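Local coordinates for protein catechol 2,3-dioxygenase (Pseudomonas sp. KL28, PDB 3HPY) that probably catalyses the iron-dependent extradiol ring cleavage of catechol by dioxygen to 2-hydroxy-6-oxohexa-2,4-dienoate, at residues 21-26 and 56-61; 30-35 and 43-48; 93-98 and 106-111. All blocks are in the same frame, centred on the assembly; numbering follows the deposited sequence.

Interaction 1 (21-26 and 56-61)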
loop_
_atom_site.group_PDB
_atom_site.type_symbol
_atom_site.label_atom_id
_atom_site.label_comp_id
_atom_site.label_asym_id
_atom_site.label_seq_id
_atom_site.Cartn_x
_atom_site.Cartn_y
_atom_site.Cartn_z
ATOM N N GLU C 21 5.364 -20.524 26.191
ATOM C CA GLU C 21 4.689 -19.388 25.613
ATOM C C GLU C 21 5.590 -18.669 24.607
ATOM O O GLU C 21 5.106 -17.919 23.760
ATOM C CB GLU C 21 4.104 -18.468 26.711
ATOM C CG GLU C 21 5.049 -17.726 27.627
ATOM C CD GLU C 21 4.306 -17.043 28.787
ATOM O OE1 GLU C 21 3.227 -16.454 28.561
ATOM O OE2 GLU C 21 4.809 -17.087 29.930
ATOM N N GLY C 22 6.893 -18.938 24.673
ATOM C CA GLY C 22 7.816 -18.351 23.719
ATOM C C GLY C 22 7.639 -19.087 22.397
ATOM O O GLY C 22 7.694 -18.485 21.325
ATOM N N ILE C 23 7.418 -20.398 22.474
ATOM C CA ILE C 23 7.211 -21.224 21.284
ATOM C C ILE C 23 5.948 -20.764 20.556
ATOM O O ILE C 23 5.969 -20.485 19.356
ATOM C CB ILE C 23 7.052 -22.725 21.653
ATOM C CG1 ILE C 23 8.368 -23.269 22.221
ATOM C CG2 ILE C 23 6.641 -23.536 20.428
ATOM C CD1 ILE C 23 8.328 -24.759 22.553
ATOM N N HIS C 24 4.851 -20.693 21.306
ATOM C CA HIS C 24 3.558 -20.262 20.785
ATOM C C HIS C 24 3.642 -18.878 20.162
ATOM O O HIS C 24 3.176 -18.658 19.042
ATOM C CB HIS C 24 2.527 -20.230 21.917
ATOM C CG HIS C 24 1.259 -19.521 21.559
ATOM N ND1 HIS C 24 0.279 -20.094 20.777
ATOM C CD2 HIS C 24 0.829 -18.266 21.844
ATOM C CE1 HIS C 24 -0.701 -19.226 20.597
ATOM N NE2 HIS C 24 -0.391 -18.109 21.234
ATOM N N PHE C 25 4.237 -17.945 20.898
ATOM C CA PHE C 25 4.351 -16.582 20.411
ATOM C C PHE C 25 5.116 -16.458 19.092
ATOM O O PHE C 25 4.574 -15.977 18.097
ATOM C CB PHE C 25 4.998 -15.688 21.474
ATOM C CG PHE C 25 5.252 -14.285 21.005
ATOM C CD1 PHE C 25 6.482 -13.932 20.464
ATOM C CD2 PHE C 25 4.247 -13.323 21.069
ATOM C CE1 PHE C 25 6.713 -12.648 19.992
ATOM C CE2 PHE C 25 4.468 -12.030 20.596
ATOM C CZ PHE C 25 5.699 -11.693 20.058
ATOM N N TYR C 26 6.367 -16.899 19.082
ATOM C CA TYR C 26 7.185 -16.803 17.883
ATOM C C TYR C 26 6.707 -17.647 16.714
ATOM O O TYR C 26 7.103 -17.410 15.578
ATOM C CB TYR C 26 8.642 -17.151 18.208
ATOM C CG TYR C 26 9.379 -16.032 18.908
ATOM C CD1 TYR C 26 9.660 -14.835 18.241
ATOM C CD2 TYR C 26 9.765 -16.149 20.240
ATOM C CE1 TYR C 26 10.308 -13.781 18.886
ATOM C CE2 TYR C 26 10.418 -15.098 20.899
ATOM C CZ TYR C 26 10.684 -13.920 20.212
ATOM O OH TYR C 26 11.340 -12.882 20.839
ATOM N N TYR C 56 16.572 -17.792 14.267
ATOM C CA TYR C 56 16.143 -17.399 15.606
ATOM C C TYR C 56 15.967 -18.639 16.476
ATOM O O TYR C 56 15.241 -19.576 16.110
ATOM C CB TYR C 56 14.817 -16.639 15.543
ATOM C CG TYR C 56 14.588 -15.711 16.716
ATOM C CD1 TYR C 56 15.185 -14.452 16.760
ATOM C CD2 TYR C 56 13.754 -16.082 17.777
ATOM C CE1 TYR C 56 14.954 -13.577 17.825
ATOM C CE2 TYR C 56 13.517 -15.214 18.849
ATOM C CZ TYR C 56 14.118 -13.962 18.861
ATOM O OH TYR C 56 13.856 -13.084 19.890
ATOM N N ILE C 57 16.630 -18.644 17.628
ATOM C CA ILE C 57 16.553 -19.777 18.541
ATOM C C ILE C 57 16.326 -19.309 19.976
ATOM O O ILE C 57 17.038 -18.437 20.476
ATOM C CB ILE C 57 17.849 -20.636 18.506
ATOM C CG1 ILE C 57 18.301 -20.888 17.063
ATOM C CG2 ILE C 57 17.574 -21.988 19.128
ATOM C CD1 ILE C 57 19.333 -19.911 16.552
ATOM N N ILE C 58 15.331 -19.891 20.637
ATOM C CA ILE C 58 15.040 -19.509 22.006
ATOM C C ILE C 58 15.425 -20.596 22.995
ATOM O O ILE C 58 15.419 -21.790 22.671
ATOM C CB ILE C 58 13.548 -19.148 22.189
ATOM C CG1 ILE C 58 12.670 -20.197 21.514
ATOM C CG2 ILE C 58 13.282 -17.768 21.610
ATOM C CD1 ILE C 58 11.213 -20.096 21.865
ATOM N N ARG C 59 15.763 -20.158 24.202
ATOM C CA ARG C 59 16.179 -21.048 25.278
ATOM C C ARG C 59 15.633 -20.543 26.615
ATOM O O ARG C 59 15.882 -19.395 26.996
ATOM C CB ARG C 59 17.707 -21.098 25.328
ATOM C CG ARG C 59 18.285 -21.881 26.492
ATOM C CD ARG C 59 19.815 -21.920 26.415
ATOM N NE ARG C 59 20.439 -20.615 26.628
ATOM C CZ ARG C 59 20.741 -20.115 27.822
ATOM N NH1 ARG C 59 20.475 -20.813 28.920
ATOM N NH2 ARG C 59 21.318 -18.924 27.920
ATOM N N GLU C 60 14.896 -21.397 27.323
ATOM C CA GLU C 60 14.321 -21.015 28.612
ATOM C C GLU C 60 15.430 -20.759 29.616
ATOM O O GLU C 60 16.025 -21.694 30.146
ATOM C CB GLU C 60 13.392 -22.111 29.151
ATOM C CG GLU C 60 12.673 -21.712 30.440
ATOM C CD GLU C 60 11.737 -22.782 30.965
ATOM O OE1 GLU C 60 10.784 -23.159 30.250
ATOM O OE2 GLU C 60 11.951 -23.246 32.103
ATOM N N ALA C 61 15.711 -19.488 29.875
ATOM C CA ALA C 61 16.761 -19.145 30.815
ATOM C C ALA C 61 16.205 -18.429 32.032
ATOM O O ALA C 61 15.057 -17.984 32.046
ATOM C CB ALA C 61 17.810 -18.286 30.139
#

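Interaction 2 (30-35 and 43-48)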
loop_
_atom_site.group_PDB
_atom_site.type_symbol
_atom_site.label_atom_id
_atom_site.label_comp_id
_atom_site.label_asym_id
_atom_site.label_seq_id
_atom_site.Cartn_x
_atom_site.Cartn_y
_atom_site.Cartn_z
ATOM N N LEU C 30 4.363 -14.189 15.743
ATOM C CA LEU C 30 5.342 -13.588 14.838
ATOM C C LEU C 30 5.368 -14.336 13.514
ATOM O O LEU C 30 5.825 -13.811 12.509
ATOM C CB LEU C 30 6.746 -13.587 15.454
ATOM C CG LEU C 30 7.810 -12.862 14.616
ATOM C CD1 LEU C 30 7.360 -11.438 14.331
ATOM C CD2 LEU C 30 9.139 -12.864 15.354
ATOM N N GLY C 31 4.887 -15.574 13.517
ATOM C CA GLY C 31 4.857 -16.341 12.286
ATOM C C GLY C 31 6.159 -16.963 11.818
ATOM O O GLY C 31 6.360 -17.128 10.613
ATOM N N LEU C 32 7.055 -17.288 12.746
ATOM C CA LEU C 32 8.302 -17.952 12.375
ATOM C C LEU C 32 8.005 -19.437 12.216
ATOM O O LEU C 32 7.069 -19.965 12.831
ATOM C CB LEU C 32 9.368 -17.786 13.463
ATOM C CG LEU C 32 10.264 -16.545 13.419
ATOM C CD1 LEU C 32 9.467 -15.325 13.055
ATOM C CD2 LEU C 32 10.952 -16.369 14.752
ATOM N N VAL C 33 8.812 -20.102 11.395
ATOM C CA VAL C 33 8.683 -21.528 11.129
ATOM C C VAL C 33 9.628 -22.303 12.060
ATOM O O VAL C 33 10.839 -22.121 12.000
ATOM C CB VAL C 33 9.045 -21.823 9.643
ATOM C CG1 VAL C 33 8.949 -23.310 9.351
ATOM C CG2 VAL C 33 8.106 -21.035 8.719
ATOM N N GLU C 34 9.070 -23.150 12.928
ATOM C CA GLU C 34 9.877 -23.941 13.865
ATOM C C GLU C 34 10.658 -24.939 13.045
ATOM O O GLU C 34 10.116 -25.532 12.123
ATOM C CB GLU C 34 8.989 -24.693 14.852
ATOM C CG GLU C 34 9.787 -25.454 15.898
ATOM C CD GLU C 34 8.915 -26.074 16.969
ATOM O OE1 GLU C 34 8.004 -25.382 17.472
ATOM O OE2 GLU C 34 9.157 -27.251 17.318
ATOM N N THR C 35 11.909 -25.185 13.375
ATOM C CA THR C 35 12.617 -26.080 12.497
ATOM C C THR C 35 13.377 -27.232 13.143
ATOM O O THR C 35 13.948 -28.086 12.457
ATOM C CB THR C 35 13.515 -25.223 11.609
ATOM O OG1 THR C 35 14.341 -26.058 10.799
ATOM C CG2 THR C 35 14.348 -24.288 12.461
ATOM N N VAL C 43 14.788 -24.464 20.864
ATOM C CA VAL C 43 13.936 -24.658 19.696
ATOM C C VAL C 43 14.327 -23.639 18.626
ATOM O O VAL C 43 14.448 -22.443 18.906
ATOM C CB VAL C 43 12.439 -24.530 20.065
ATOM C CG1 VAL C 43 12.192 -23.237 20.771
ATOM C CG2 VAL C 43 11.584 -24.632 18.823
ATOM N N TYR C 44 14.541 -24.132 17.410
ATOM C CA TYR C 44 14.970 -23.294 16.295
ATOM C C TYR C 44 13.831 -22.834 15.387
ATOM O O TYR C 44 12.891 -23.585 15.101
ATOM C CB TYR C 44 16.014 -24.035 15.448
ATOM C CG TYR C 44 17.221 -24.573 16.206
ATOM C CD1 TYR C 44 17.081 -25.591 17.153
ATOM C CD2 TYR C 44 18.507 -24.090 15.948
ATOM C CE1 TYR C 44 18.185 -26.116 17.819
ATOM C CE2 TYR C 44 19.625 -24.611 16.611
ATOM C CZ TYR C 44 19.455 -25.624 17.544
ATOM O OH TYR C 44 20.550 -26.143 18.200
ATOM N N PHE C 45 13.951 -21.593 14.922
ATOM C CA PHE C 45 12.970 -20.974 14.037
ATOM C C PHE C 45 13.674 -20.296 12.872
ATOM O O PHE C 45 14.879 -20.047 12.923
ATOM C CB PHE C 45 12.178 -19.887 14.766
ATOM C CG PHE C 45 11.323 -20.385 15.892
ATOM C CD1 PHE C 45 11.799 -20.384 17.202
ATOM C CD2 PHE C 45 10.010 -20.782 15.655
ATOM C CE1 PHE C 45 10.974 -20.761 18.257
ATOM C CE2 PHE C 45 9.180 -21.161 16.703
ATOM C CZ PHE C 45 9.662 -21.149 18.007
ATOM N N LYS C 46 12.903 -19.988 11.832
ATOM C CA LYS C 46 13.402 -19.283 10.654
ATOM C C LYS C 46 12.228 -18.551 9.997
ATOM O O LYS C 46 11.065 -18.877 10.251
ATOM C CB LYS C 46 14.013 -20.259 9.648
ATOM C CG LYS C 46 12.988 -21.103 8.890
ATOM C CD LYS C 46 13.683 -21.985 7.874
ATOM C CE LYS C 46 14.031 -21.201 6.611
ATOM N NZ LYS C 46 12.793 -20.976 5.791
ATOM N N CYS C 47 12.523 -17.551 9.175
ATOM C CA CYS C 47 11.462 -16.828 8.482
ATOM C C CYS C 47 11.064 -17.733 7.324
ATOM O O CYS C 47 11.922 -18.403 6.746
ATOM C CB CYS C 47 11.982 -15.481 7.983
ATOM S SG CYS C 47 12.395 -14.328 9.326
ATOM N N TRP C 48 9.774 -17.771 6.993
ATOM C CA TRP C 48 9.322 -18.645 5.920
ATOM C C TRP C 48 10.069 -18.457 4.608
ATOM O O TRP C 48 10.259 -19.425 3.871
ATOM C CB TRP C 48 7.819 -18.481 5.664
ATOM C CG TRP C 48 7.439 -17.178 5.007
ATOM C CD1 TRP C 48 7.115 -16.002 5.632
ATOM C CD2 TRP C 48 7.375 -16.916 3.595
ATOM N NE1 TRP C 48 6.855 -15.023 4.692
ATOM C CE2 TRP C 48 7.009 -15.556 3.436
ATOM C CE3 TRP C 48 7.598 -17.693 2.450
ATOM C CZ2 TRP C 48 6.854 -14.961 2.174
ATOM C CZ3 TRP C 48 7.440 -17.093 1.181
ATOM C CH2 TRP C 48 7.076 -15.743 1.062
HETATM O O HOH W 1 8.415 -16.139 8.716
#

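Interaction 3 (93-98 and 106-111)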
loop_
_atom_site.group_PDB
_atom_site.type_symbol
_atom_site.label_atom_id
_atom_site.label_comp_id
_atom_site.label_asym_id
_atom_site.label_seq_id
_atom_site.Cartn_x
_atom_site.Cartn_y
_atom_site.Cartn_z
ATOM N N THR C 93 39.450 -15.617 20.165
ATOM C CA THR C 93 38.350 -16.322 19.529
ATOM C C THR C 93 38.151 -17.733 20.065
ATOM O O THR C 93 39.098 -18.389 20.510
ATOM C CB THR C 93 38.551 -16.406 17.999
ATOM O OG1 THR C 93 39.651 -17.275 17.702
ATOM C CG2 THR C 93 38.830 -15.034 17.427
ATOM N N THR C 94 36.906 -18.189 20.007
ATOM C CA THR C 94 36.536 -19.519 20.467
ATOM C C THR C 94 35.915 -20.261 19.292
ATOM O O THR C 94 34.996 -19.756 18.649
ATOM C CB THR C 94 35.492 -19.443 21.592
ATOM O OG1 THR C 94 35.924 -18.501 22.582
ATOM C CG2 THR C 94 35.309 -20.809 22.237
ATOM N N ARG C 95 36.408 -21.458 19.001
ATOM C CA ARG C 95 35.854 -22.213 17.888
ATOM C C ARG C 95 34.839 -23.251 18.363
ATOM O O ARG C 95 35.214 -24.318 18.845
ATOM C CB ARG C 95 36.984 -22.885 17.106
ATOM C CG ARG C 95 36.517 -23.861 16.043
ATOM C CD ARG C 95 35.908 -23.171 14.825
ATOM N NE ARG C 95 36.903 -22.878 13.795
ATOM C CZ ARG C 95 37.703 -21.819 13.797
ATOM N NH1 ARG C 95 37.636 -20.929 14.781
ATOM N NH2 ARG C 95 38.576 -21.653 12.810
ATOM N N ILE C 96 33.553 -22.926 18.248
ATOM C CA ILE C 96 32.492 -23.852 18.644
ATOM C C ILE C 96 32.399 -24.941 17.579
ATOM O O ILE C 96 32.242 -24.646 16.390
ATOM C CB ILE C 96 31.108 -23.160 18.741
ATOM C CG1 ILE C 96 31.079 -22.161 19.901
ATOM C CG2 ILE C 96 30.021 -24.202 18.967
ATOM C CD1 ILE C 96 31.881 -20.898 19.670
ATOM N N PRO C 97 32.482 -26.215 17.990
ATOM C CA PRO C 97 32.411 -27.341 17.054
ATOM C C PRO C 97 31.102 -27.497 16.283
ATOM O O PRO C 97 30.028 -27.116 16.753
ATOM C CB PRO C 97 32.711 -28.547 17.945
ATOM C CG PRO C 97 32.183 -28.111 19.286
ATOM C CD PRO C 97 32.654 -26.692 19.376
ATOM N N ALA C 98 31.208 -28.075 15.092
ATOM C CA ALA C 98 30.052 -28.299 14.243
ATOM C C ALA C 98 29.127 -29.310 14.892
ATOM O O ALA C 98 29.572 -30.342 15.398
ATOM C CB ALA C 98 30.496 -28.800 12.879
ATOM N N GLU C 106 30.650 -25.589 12.393
ATOM C CA GLU C 106 31.413 -24.948 13.438
ATOM C C GLU C 106 31.400 -23.451 13.184
ATOM O O GLU C 106 31.321 -23.009 12.038
ATOM C CB GLU C 106 32.830 -25.478 13.428
ATOM C CG GLU C 106 33.512 -25.195 12.140
ATOM C CD GLU C 106 34.959 -25.607 12.156
ATOM O OE1 GLU C 106 35.646 -25.310 11.162
ATOM O OE2 GLU C 106 35.411 -26.224 13.149
ATOM N N ARG C 107 31.472 -22.681 14.265
ATOM C CA ARG C 107 31.444 -21.228 14.187
ATOM C C ARG C 107 32.516 -20.593 15.063
ATOM O O ARG C 107 32.926 -21.160 16.077
ATOM C CB ARG C 107 30.073 -20.718 14.633
ATOM C CG ARG C 107 29.029 -21.817 14.807
ATOM C CD ARG C 107 28.232 -21.607 16.077
ATOM N NE ARG C 107 27.726 -22.870 16.607
ATOM C CZ ARG C 107 27.076 -22.997 17.762
ATOM N NH1 ARG C 107 26.840 -21.930 18.521
ATOM N NH2 ARG C 107 26.675 -24.197 18.160
ATOM N N VAL C 108 32.956 -19.404 14.670
ATOM C CA VAL C 108 33.973 -18.670 15.410
ATOM C C VAL C 108 33.248 -17.650 16.277
ATOM O O VAL C 108 32.498 -16.824 15.756
ATOM C CB VAL C 108 34.917 -17.929 14.447
ATOM C CG1 VAL C 108 36.087 -17.346 15.206
ATOM C CG2 VAL C 108 35.396 -18.876 13.364
ATOM N N ARG C 109 33.450 -17.716 17.593
ATOM C CA ARG C 109 32.793 -16.779 18.496
ATOM C C ARG C 109 33.798 -15.935 19.264
ATOM O O ARG C 109 34.837 -16.429 19.690
ATOM C CB ARG C 109 31.894 -17.518 19.495
ATOM C CG ARG C 109 31.029 -16.589 20.345
ATOM C CD ARG C 109 30.353 -17.328 21.494
ATOM N NE ARG C 109 29.451 -18.388 21.046
ATOM C CZ ARG C 109 28.813 -19.215 21.870
ATOM N NH1 ARG C 109 28.977 -19.103 23.181
ATOM N NH2 ARG C 109 28.009 -20.154 21.386
ATOM N N PHE C 110 33.485 -14.654 19.421
ATOM C CA PHE C 110 34.360 -13.747 20.144
ATOM C C PHE C 110 33.507 -12.729 20.892
ATOM O O PHE C 110 32.302 -12.622 20.649
ATOM C CB PHE C 110 35.318 -13.054 19.170
ATOM C CG PHE C 110 34.632 -12.184 18.151
ATOM C CD1 PHE C 110 34.360 -10.845 18.425
ATOM C CD2 PHE C 110 34.261 -12.706 16.910
ATOM C CE1 PHE C 110 33.730 -10.034 17.478
ATOM C CE2 PHE C 110 33.630 -11.903 15.959
ATOM C CZ PHE C 110 33.366 -10.565 16.244
ATOM N N GLU C 111 34.123 -11.997 21.815
ATOM C CA GLU C 111 33.394 -11.003 22.592
ATOM C C GLU C 111 33.847 -9.604 22.198
ATOM O O GLU C 111 35.043 -9.350 22.018
ATOM C CB GLU C 111 33.626 -11.217 24.096
ATOM C CG GLU C 111 32.682 -10.413 24.999
ATOM C CD GLU C 111 33.034 -10.505 26.480
ATOM O OE1 GLU C 111 33.199 -11.634 26.997
ATOM O OE2 GLU C 111 33.137 -9.440 27.129
HETATM O O HOH W 2 27.460 -25.546 15.765
#

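Interaction 1 (21-26 and 56-61)
Helix 19-29 lies here against strand 56-60 in an alpha/beta layer of the vicinal oxygen chelate (VOC) fold. Helix 21-26 and the strand run nearly antiparallel, with axes at 158° and 9.6 Å apart at their closest. The helix meets the strand through Gly-22, Ile-23 and Tyr-26.

Gly-22 has no side chain, so Ile-58 can come up to the helix backbone. CD1 of Ile-58 sits 3.8 Å from C of Gly-22. Ile-58 holds CG1 in the crowded position between its backbone N and carbonyl carbon (chi1 46°), and the next bond is extended. That sends CD1 out to the helix, while CG2 is left for Tyr-26. Ile-23 adds a looser apolar touch, its CG1 lying 4.3 Å from CD1 of Ile-58. Its side chain also packs on Val-43 and Glu-34.

Phe-25 turns from the strand, but its CD1 covers the centre of one face of the Tyr-26 ring. On the opposite face, CE2 of Tyr-56 stands 3.4 Å above the plane, toward the rim. The two tyrosine rings are oblique, with planes at 46°, and their side chains cross at about a right angle. CG2 of Ile-58 approaches the same Tyr-26 ring obliquely, 4.0 Å from CE2 of Tyr-26. Tyr-26 OH is also hydrogen-bonded to OD2 of Asp-260, which satisfies a buried hydroxyl. The side chain of Tyr-56 is about 12 Å from the bound Fe (III) ion. Its OH donates to OH of Tyr-26 across 2.7 Å.

Interaction 2 (30-35 and 43-48)
NZ of Lys-46 is gripped by three carbonyl oxygens. It bonds O of Cys-47 at 2.9 Å, in the carbonyl plane, then O of Glu-50, and weakly O of Gly-128. The chain starts in the crowded position (chi1 73°) and bends at chi3 and chi4, which curls the ammonium back to the carbonyl of the next residue. Lys-46 belongs to the beta hairpin of strands 33-37 and 43-46, at one margin of the eight-stranded sheet of this VOC-type domain.

Val-33 and Lys-46 form an antiparallel hydrogen-bonded pair. N of Val-33 meets O of Lys-46 at 2.8 Å, almost straight. The return bond, N of Lys-46 to O of Val-33, is more bent (135° at the hydrogen). N of Thr-35 gives a short bond of 2.6 Å to O of Tyr-44, from above the carbonyl plane.

Glu-34 and Phe-45 form the non-hydrogen-bonded pair between these bonds. Their side chains share a face that also meets helix 19-29. CB and CD2 of Leu-32 close on CB of Phe-45. The extended Glu-34 chain crosses Val-43, with CG 3.5 Å from its CG2. On the face of Val-33 and Lys-46, CG2 of Val-33 touches CB of Trp-48 at 4.0 Å. At the open end of the hairpin a water donates to O of Gly-31 and accepts from N of Trp-48 at 2.7 Å.

Interaction 3 (93-98 and 106-111)
Four backbone hydrogen bonds join residues 93-98 to residues 106-111. Thr-94 and Arg-109 form one antiparallel hydrogen-bonded pair. N of Thr-94 lies 2.7 Å from O of Arg-109, nearly along the C=O axis, and the return bond to O of Thr-94 is almost straight at 174°. Ile-96 and Arg-107 form the second such pair, with N of Ile-96 at 2.9 Å from O of Arg-107. Arg-95 and Val-108 make the non-hydrogen-bonded pair between them.

The charged contacts lie on both faces. Arg-95 bends at chi2 and chi3, so that it crosses Glu-106 obliquely, with OE2 at the edge of the guanidinium. Its NE makes a long salt bridge of 3.7 Å to OE2 of Glu-106, with the two flat groups nearly perpendicular. Its stronger partners are Asp-83 and Glu-80 on helix 76-89. Arg-107 has CG nearly eclipsed with its backbone N (chi1 -10°), a strained start. Its NE gives a hydrogen bond of 2.8 Å to a water that in turn donates to O of Pro-97. Glu-100 pairs with NH2 of Arg-107, and OE2 of Glu-119 bridges NH1 of Arg-107 and NH2 of Arg-109.

Apolar groups lie over the guanidinium groups. CG2 of Ile-96 sits over the centre of the Arg-107 guanidinium, 3.4 Å from CZ. The other branch of Ile-96 reaches along the strand, and its CD1 touches CB of Arg-109 at 3.4 Å. On the face with Arg-95, CG2 of Val-108 covers the rim of that guanidinium, 3.4 Å from NH1. Thr-93 adds CB against CG1 of Val-108. The whole is a two-stranded antiparallel beta hairpin, whose strand 93-96 is outermost in the VOC-type sheet within this chain.

All three contacts reach the same eight-stranded sheet, in which strands 33-37 and 93-96 are the outermost of this chain. Interactions 1 and 2 are buried neighbours. Interaction 2 is nested along the chain inside the loop closed by interaction 1, and probable backbone bonds tie them: Tyr-56 O to Phe-45 N and Tyr-26 O to Leu-32 N. Interaction 3 is partly exposed, about 23 Å from interaction 1 between centres, and touches neither. Chemistry follows place. The helix-on-sheet contact relies on aromatic and aliphatic packing with one phenol pair. The two hairpins rely on backbone bonds, the more buried one, interaction 2, with more apolar side chains, the more exposed one, interaction 3, with arginines and carboxylates.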